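Long-range contacts in beta-fructofuranosidase (Bifidobacterium adolescentis, PDB 6NOB), which probably hydrolyses beta-D-fructofuranosides such as sucrose, releasing fructose from their non-reducing ends: residues S118-E123 and R630-I635; L135-G140 and F441-G446; R166-W171 and V490-R495. All blocks are in the same frame, centred on the assembly; numbering follows the deposited sequence.

Interaction 1. Residues S118-E123 and R630-I635; sequences SGAHFE and RALNGI
Gly119 to Phe122 and Leu632 to Ile635 pass each other as two irregular chain paths inclined at 48°, the CA atoms of Ala120 and Gly634 approaching to 4.8 Å. One backbone hydrogen bond spans the gap: Ile635 N donates to Gly119 O at 3.1 Å, with an N-H...O angle of 158°. The same oxygen also takes a CA-H...O contact from Gly634 CA at 3.3 Å, and thus meets two successive residues of the C-terminal tail.

Ile635 carries the apolar part. Its CG1 stands between the backbone N and the carbonyl carbon (chi1 67°), which sets Ile635 CG1 3.7 Å from Gly119 O, while CG2 and CD1 rest on the backbone of Ala120. CD1 extends the cover toward the carbonyl of His121. The methyl of Ala120 meets the other chain in turn: Ala120 CB is 3.6 Å from Asn633 O, and at 4.3 Å it reaches Leu632 CD2. Leu497, on helix 491-497, touches Ala120, Leu632 and Ile635 alike.

The curl of residues 118-123 is fixed from within by Glu123, whose OE2 accepts from Ser118 N at 2.9 Å and from Ser118 OG at 2.7 Å, both donors coming from the same face of the carboxylate. Its OE1 forms a salt bridge with Arg117. Asp588, at the end of strand 582-588, accepts from Gly119 N, Ala120 N and His121 ND1, and the other ring nitrogen of His121 bonds to Glu593.

The chemistry is thus divided. Methyl groups and a single backbone hydrogen bond join the two segments directly, whereas carboxylates hold the shape of the loop ahead of strand 127-138 and tie it to the C-terminal beta sandwich, so that this join between propeller and sandwich combines apolar fit with directional bonds.

Interaction 2. Residues L135-G140 and F441-G446; sequences LCQFQG and FADDNG
Leu135 meets Phe441 where two strand ends run almost parallel, 2° apart. Leu135 CB lies 3.6 Å from Phe441 CD1, approaching the ring obliquely, while Leu135 O faces Phe441 CB. At Cys136 the side chain turns away and the backbone does the touching: Cys136 N sits 4.0 Å above the plane of the Phe441 ring, offset toward its rim. Gln137 then bridges the two segments twice. Gln137 N donates to water 1 at 2.9 Å, and that water donates to Ala442 O. In its side chain CG is anti to the backbone N (chi1 -170°) and the chain runs on extended toward the type I turn from Asp443 to Gly446; at its end Gln137 OE1 accepts from Asp444 N at 2.7 Å, a straight hydrogen bond (165°). Asp444 OD2 is also 2.9 Å from Gln137 OE1; the two are both acceptors, and their closeness would probably raise the carboxylate's affinity for a proton. Asp444 OD1 is satisfied by Asn212 N. The contact lies between two neighbouring blades of the five-bladed propeller of family 32: Phe441 packs on Tyr142 of strand 141-149 and Ile449 of strand 448-454, while Leu135 touches Leu144 and Phe451 on those same strands.

Interaction 3. Residues R166-W171 and V490-R495; sequences RDLVHW and VSEVYR
An Asx turn that starts at Asp167 lays its backbone and side chains against the first turn of helix 491-497, with Asp167 O 3.2 Å from Glu492 CB. The turn is held by Asp167 OD1, which accepts from Val169 N at 2.9 Å, well above the carboxylate plane, and from His170 N on the syn side. Asp167 OD2 uses its syn lone pair for His170 ND1 at 2.6 Å, in the plane of the imidazole. An alanine at Asp167 would probably leave the N-H groups of Val169 and His170 without these acceptors and set the His170 ring free to turn. In the fold this loop links strands 159-165 and 172-173 of a propeller blade, and the helix follows strand 484-489 on the way to the C-terminal sandwich. Val169 CG2 rests against the helix, 3.6 Å from Glu492 O and 4.2 Å from Val493 CG2. Leu168 CD1 meets Val490 CG2, at the N-cap position, at 4.3 Å. Glu492 OE1 forms a salt bridge with Arg447. At the exposed Arg495, Asp167 CB lies by the guanidinium edge, 3.8 Å from Arg495 NH2, which donates to water 2; that water bonds only weakly to Arg166 O.

Overall arrangement
Read from the N terminus, residues 118-123 enter the propeller and find their partner only at the end of the chain: interaction 1 closes a loop of 506 residues, and the other two lie nested within it. Interaction 2 opens next, on strand 127-138, and interaction 3 follows at 166-171. Their partners return in the same order, 441-446 and then 490-495, so these two loops cross. Interaction 2 joins propeller blades; interactions 1 and 3, with centres 11 Å apart, tie the propeller to the sandwich and the helix before it. Ile635 touches Val169 and His170, Phe122 meets Trp171 edge-to-face, and Arg447 also pairs with Asp443 of interaction 2.

Interaction 1. Residues S118-E123 and R630-I635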
# COMPACT_ATOMS: atom_id res chain seq x y z
N SER A 118 -12.10 -8.94 0.92
CA SER A 118 -11.70 -9.31 2.27
C SER A 118 -12.68 -8.72 3.28
O SER A 118 -13.47 -7.82 2.97
CB SER A 118 -10.28 -8.81 2.57
OG SER A 118 -10.26 -7.40 2.69
N GLY A 119 -12.62 -9.23 4.51
CA GLY A 119 -13.52 -8.78 5.55
C GLY A 119 -12.94 -7.78 6.52
O GLY A 119 -13.68 -7.01 7.14
N ALA A 120 -11.61 -7.78 6.68
CA ALA A 120 -10.96 -6.97 7.71
C ALA A 120 -9.79 -6.13 7.22
O ALA A 120 -9.17 -5.44 8.03
CB ALA A 120 -10.48 -7.87 8.86
N HIS A 121 -9.46 -6.18 5.93
CA HIS A 121 -8.42 -5.34 5.37
C HIS A 121 -9.04 -4.13 4.68
O HIS A 121 -10.16 -4.20 4.17
CB HIS A 121 -7.55 -6.12 4.38
CG HIS A 121 -6.75 -7.21 5.01
ND1 HIS A 121 -7.32 -8.37 5.50
CD2 HIS A 121 -5.42 -7.34 5.22
CE1 HIS A 121 -6.38 -9.15 5.99
NE2 HIS A 121 -5.21 -8.55 5.83
N PHE A 122 -8.31 -3.02 4.67
CA PHE A 122 -8.84 -1.82 4.03
C PHE A 122 -8.89 -2.01 2.52
O PHE A 122 -7.91 -2.45 1.90
CB PHE A 122 -8.01 -0.59 4.37
CG PHE A 122 -8.52 0.66 3.70
CD1 PHE A 122 -9.58 1.37 4.26
CD2 PHE A 122 -7.99 1.10 2.50
CE1 PHE A 122 -10.07 2.51 3.64
CE2 PHE A 122 -8.48 2.23 1.87
CZ PHE A 122 -9.52 2.94 2.45
N GLU A 123 -10.02 -1.66 1.92
CA GLU A 123 -10.22 -1.61 0.49
C GLU A 123 -11.08 -0.39 0.18
O GLU A 123 -11.90 0.01 1.01
CB GLU A 123 -10.91 -2.87 -0.06
CG GLU A 123 -10.23 -4.18 0.29
CD GLU A 123 -11.06 -5.39 -0.14
OE1 GLU A 123 -12.12 -5.18 -0.77
OE2 GLU A 123 -10.65 -6.53 0.16
N ARG A 630 -9.41 -18.70 16.56
CA ARG A 630 -10.52 -17.79 16.83
C ARG A 630 -11.08 -17.27 15.52
O ARG A 630 -10.35 -17.07 14.55
CB ARG A 630 -10.10 -16.60 17.71
CG ARG A 630 -9.45 -16.99 19.03
CD ARG A 630 -9.02 -15.78 19.84
NE ARG A 630 -7.90 -16.11 20.72
CZ ARG A 630 -7.49 -15.36 21.74
NH1 ARG A 630 -8.12 -14.22 22.02
NH2 ARG A 630 -6.46 -15.75 22.48
N ALA A 631 -12.39 -17.03 15.51
CA ALA A 631 -13.03 -16.39 14.37
C ALA A 631 -12.54 -14.96 14.21
O ALA A 631 -12.24 -14.27 15.19
CB ALA A 631 -14.55 -16.40 14.53
N LEU A 632 -12.44 -14.51 12.96
CA LEU A 632 -11.96 -13.17 12.66
C LEU A 632 -13.16 -12.25 12.42
O LEU A 632 -14.07 -12.60 11.67
CB LEU A 632 -11.04 -13.17 11.44
CG LEU A 632 -10.10 -11.97 11.29
CD1 LEU A 632 -9.00 -12.00 12.34
CD2 LEU A 632 -9.51 -11.93 9.89
N ASN A 633 -13.15 -11.09 13.07
CA ASN A 633 -14.21 -10.11 12.90
C ASN A 633 -14.05 -9.38 11.56
O ASN A 633 -13.00 -9.42 10.92
CB ASN A 633 -14.20 -9.09 14.03
CG ASN A 633 -14.53 -9.71 15.37
OD1 ASN A 633 -15.38 -10.60 15.48
ND2 ASN A 633 -13.86 -9.23 16.42
N GLY A 634 -15.12 -8.69 11.16
CA GLY A 634 -15.07 -7.78 10.04
C GLY A 634 -15.04 -6.34 10.53
O GLY A 634 -15.38 -6.05 11.67
N ILE A 635 -14.62 -5.44 9.64
CA ILE A 635 -14.44 -4.04 9.98
C ILE A 635 -15.52 -3.14 9.40
O ILE A 635 -15.50 -1.93 9.65
CB ILE A 635 -13.05 -3.53 9.55
CG1 ILE A 635 -12.94 -3.52 8.02
CG2 ILE A 635 -11.95 -4.38 10.17
CD1 ILE A 635 -11.70 -2.83 7.51

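Interaction 2. Residues L135-G140 and F441-G446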
# COMPACT_ATOMS: atom_id res chain seq x y z
N LEU A 135 1.12 8.52 5.63
CA LEU A 135 0.81 7.90 6.91
C LEU A 135 1.25 8.81 8.06
O LEU A 135 2.39 9.29 8.09
CB LEU A 135 1.49 6.54 7.02
CG LEU A 135 1.04 5.55 5.94
CD1 LEU A 135 1.80 4.25 6.04
CD2 LEU A 135 -0.46 5.31 6.05
N CYS A 136 0.34 9.04 9.00
CA CYS A 136 0.63 9.87 10.16
C CYS A 136 -0.50 9.72 11.17
O CYS A 136 -1.59 9.24 10.86
CB CYS A 136 0.81 11.34 9.77
SG CYS A 136 -0.64 12.15 9.07
N GLN A 137 -0.20 10.11 12.41
CA GLN A 137 -1.21 10.38 13.42
C GLN A 137 -1.37 11.89 13.50
O GLN A 137 -0.39 12.60 13.70
CB GLN A 137 -0.83 9.79 14.78
CG GLN A 137 -1.96 9.85 15.79
CD GLN A 137 -1.73 8.95 16.99
OE1 GLN A 137 -0.59 8.66 17.35
NE2 GLN A 137 -2.81 8.51 17.63
N PHE A 138 -2.60 12.37 13.32
CA PHE A 138 -2.86 13.80 13.26
C PHE A 138 -4.09 14.12 14.09
O PHE A 138 -5.19 13.65 13.78
CB PHE A 138 -3.05 14.26 11.81
CG PHE A 138 -3.35 15.72 11.67
CD1 PHE A 138 -2.41 16.67 12.03
CD2 PHE A 138 -4.57 16.14 11.18
CE1 PHE A 138 -2.69 18.02 11.91
CE2 PHE A 138 -4.86 17.49 11.05
CZ PHE A 138 -3.92 18.43 11.42
N GLN A 139 -3.90 14.93 15.14
CA GLN A 139 -4.99 15.40 15.99
C GLN A 139 -5.87 14.25 16.45
O GLN A 139 -7.10 14.27 16.34
CB GLN A 139 -5.82 16.47 15.27
CG GLN A 139 -5.12 17.83 15.19
CD GLN A 139 -5.82 18.81 14.26
OE1 GLN A 139 -6.87 18.51 13.70
NE2 GLN A 139 -5.23 19.99 14.10
N GLY A 140 -5.22 13.20 16.96
CA GLY A 140 -5.91 12.07 17.55
C GLY A 140 -6.33 10.98 16.59
O GLY A 140 -6.82 9.94 17.04
N PHE A 441 5.37 4.99 9.69
CA PHE A 441 5.26 6.24 10.42
C PHE A 441 5.42 5.95 11.91
O PHE A 441 5.35 4.80 12.35
CB PHE A 441 3.93 6.96 10.14
CG PHE A 441 2.74 6.33 10.81
CD1 PHE A 441 2.14 5.19 10.29
CD2 PHE A 441 2.21 6.89 11.96
CE1 PHE A 441 1.04 4.62 10.90
CE2 PHE A 441 1.11 6.33 12.59
CZ PHE A 441 0.52 5.19 12.06
N ALA A 442 5.65 7.01 12.68
CA ALA A 442 5.76 6.93 14.13
C ALA A 442 4.56 7.62 14.74
O ALA A 442 4.36 8.83 14.55
CB ALA A 442 7.06 7.58 14.61
N ASP A 443 3.75 6.86 15.48
CA ASP A 443 2.58 7.45 16.13
C ASP A 443 3.02 8.30 17.32
O ASP A 443 4.21 8.46 17.61
CB ASP A 443 1.58 6.36 16.52
CG ASP A 443 2.04 5.49 17.69
OD1 ASP A 443 3.18 5.65 18.19
OD2 ASP A 443 1.25 4.61 18.11
N ASP A 444 2.04 8.86 18.04
CA ASP A 444 2.36 9.81 19.10
C ASP A 444 3.14 9.17 20.24
O ASP A 444 3.79 9.89 21.01
CB ASP A 444 1.08 10.45 19.63
CG ASP A 444 0.50 11.48 18.67
OD1 ASP A 444 1.25 12.35 18.21
OD2 ASP A 444 -0.72 11.40 18.39
N ASN A 445 3.09 7.85 20.38
CA ASN A 445 3.84 7.15 21.42
C ASN A 445 5.15 6.56 20.91
O ASN A 445 5.78 5.78 21.63
CB ASN A 445 2.97 6.05 22.03
CG ASN A 445 1.78 6.60 22.80
OD1 ASN A 445 0.65 6.17 22.60
ND2 ASN A 445 2.04 7.56 23.68
N GLY A 446 5.57 6.91 19.70
CA GLY A 446 6.83 6.43 19.17
C GLY A 446 6.79 5.05 18.56
O GLY A 446 7.85 4.55 18.13
O HOH W 1 2.56 10.88 13.04

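Interaction 3. Residues R166-W171 and V490-R495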
# COMPACT_ATOMS: atom_id res chain seq x y z
N ARG A 166 -9.55 5.78 14.15
CA ARG A 166 -9.18 5.96 15.54
C ARG A 166 -8.48 4.75 16.14
O ARG A 166 -8.00 4.83 17.27
CB ARG A 166 -10.41 6.29 16.39
CG ARG A 166 -11.12 7.58 16.01
CD ARG A 166 -12.19 7.94 17.04
NE ARG A 166 -12.69 9.30 16.88
CZ ARG A 166 -12.02 10.40 17.23
NH1 ARG A 166 -10.81 10.30 17.77
NH2 ARG A 166 -12.56 11.60 17.05
N ASP A 167 -8.41 3.62 15.41
CA ASP A 167 -7.82 2.41 15.98
C ASP A 167 -6.95 1.64 15.00
O ASP A 167 -6.54 0.52 15.32
CB ASP A 167 -8.92 1.49 16.53
CG ASP A 167 -9.90 1.03 15.46
OD1 ASP A 167 -9.70 1.34 14.27
OD2 ASP A 167 -10.89 0.35 15.82
N LEU A 168 -6.67 2.19 13.81
CA LEU A 168 -5.88 1.55 12.76
C LEU A 168 -6.53 0.29 12.21
O LEU A 168 -5.94 -0.41 11.38
CB LEU A 168 -4.47 1.20 13.28
CG LEU A 168 -3.50 2.35 13.52
CD1 LEU A 168 -2.38 1.91 14.44
CD2 LEU A 168 -2.95 2.86 12.19
N VAL A 169 -7.76 -0.01 12.64
CA VAL A 169 -8.49 -1.20 12.21
C VAL A 169 -9.75 -0.83 11.43
O VAL A 169 -9.97 -1.33 10.33
CB VAL A 169 -8.83 -2.10 13.41
CG1 VAL A 169 -9.75 -3.24 12.98
CG2 VAL A 169 -7.56 -2.64 14.05
N HIS A 170 -10.58 0.05 11.99
CA HIS A 170 -11.82 0.49 11.36
C HIS A 170 -11.60 1.84 10.68
O HIS A 170 -11.05 2.75 11.30
CB HIS A 170 -12.95 0.60 12.38
CG HIS A 170 -13.20 -0.66 13.15
ND1 HIS A 170 -12.60 -0.92 14.36
CD2 HIS A 170 -13.99 -1.73 12.89
CE1 HIS A 170 -13.00 -2.09 14.81
NE2 HIS A 170 -13.85 -2.60 13.94
N TRP A 171 -12.05 1.97 9.44
CA TRP A 171 -11.73 3.12 8.61
C TRP A 171 -12.98 3.87 8.19
O TRP A 171 -14.01 3.26 7.87
CB TRP A 171 -10.92 2.68 7.39
CG TRP A 171 -9.59 2.15 7.81
CD1 TRP A 171 -9.27 0.84 8.03
CD2 TRP A 171 -8.43 2.92 8.11
NE1 TRP A 171 -7.96 0.75 8.44
CE2 TRP A 171 -7.42 2.01 8.50
CE3 TRP A 171 -8.13 4.28 8.08
CZ2 TRP A 171 -6.14 2.42 8.86
CZ3 TRP A 171 -6.86 4.69 8.44
CH2 TRP A 171 -5.88 3.77 8.82
N VAL A 490 -0.09 -4.72 15.04
CA VAL A 490 -0.20 -3.83 16.19
C VAL A 490 -1.25 -4.38 17.16
O VAL A 490 -2.12 -5.17 16.79
CB VAL A 490 -0.55 -2.40 15.75
CG1 VAL A 490 0.53 -1.85 14.83
CG2 VAL A 490 -1.91 -2.36 15.06
N SER A 491 -1.14 -3.94 18.41
CA SER A 491 -2.02 -4.46 19.45
C SER A 491 -3.49 -4.26 19.10
O SER A 491 -4.33 -5.11 19.45
CB SER A 491 -1.69 -3.80 20.80
OG SER A 491 -2.12 -2.46 20.84
N GLU A 492 -3.82 -3.18 18.40
CA GLU A 492 -5.21 -2.92 18.06
C GLU A 492 -5.78 -3.99 17.13
O GLU A 492 -6.98 -4.30 17.21
CB GLU A 492 -5.35 -1.54 17.41
CG GLU A 492 -5.01 -0.38 18.34
CD GLU A 492 -3.56 0.02 18.27
OE1 GLU A 492 -2.73 -0.80 17.81
OE2 GLU A 492 -3.24 1.16 18.66
N VAL A 493 -4.96 -4.56 16.25
CA VAL A 493 -5.43 -5.63 15.38
C VAL A 493 -5.91 -6.82 16.20
O VAL A 493 -7.00 -7.35 15.98
CB VAL A 493 -4.33 -6.04 14.38
CG1 VAL A 493 -4.58 -7.44 13.84
CG2 VAL A 493 -4.24 -5.03 13.25
N TYR A 494 -5.11 -7.23 17.19
CA TYR A 494 -5.53 -8.32 18.07
C TYR A 494 -6.78 -7.94 18.86
O TYR A 494 -7.69 -8.76 19.02
CB TYR A 494 -4.39 -8.68 19.03
CG TYR A 494 -3.15 -9.23 18.36
CD1 TYR A 494 -3.13 -10.51 17.83
CD2 TYR A 494 -1.98 -8.47 18.30
CE1 TYR A 494 -1.99 -11.02 17.23
CE2 TYR A 494 -0.84 -8.98 17.70
CZ TYR A 494 -0.84 -10.25 17.17
OH TYR A 494 0.29 -10.75 16.58
N ARG A 495 -6.84 -6.71 19.36
CA ARG A 495 -7.95 -6.30 20.21
C ARG A 495 -9.26 -6.25 19.42
O ARG A 495 -10.30 -6.68 19.92
CB ARG A 495 -7.66 -4.93 20.84
CG ARG A 495 -8.72 -4.45 21.83
CD ARG A 495 -8.48 -3.00 22.23
NE ARG A 495 -8.79 -2.07 21.14
CZ ARG A 495 -8.17 -0.92 20.93
NH1 ARG A 495 -7.18 -0.54 21.72
NH2 ARG A 495 -8.53 -0.15 19.91
O HOH W 2 -7.82 2.84 19.97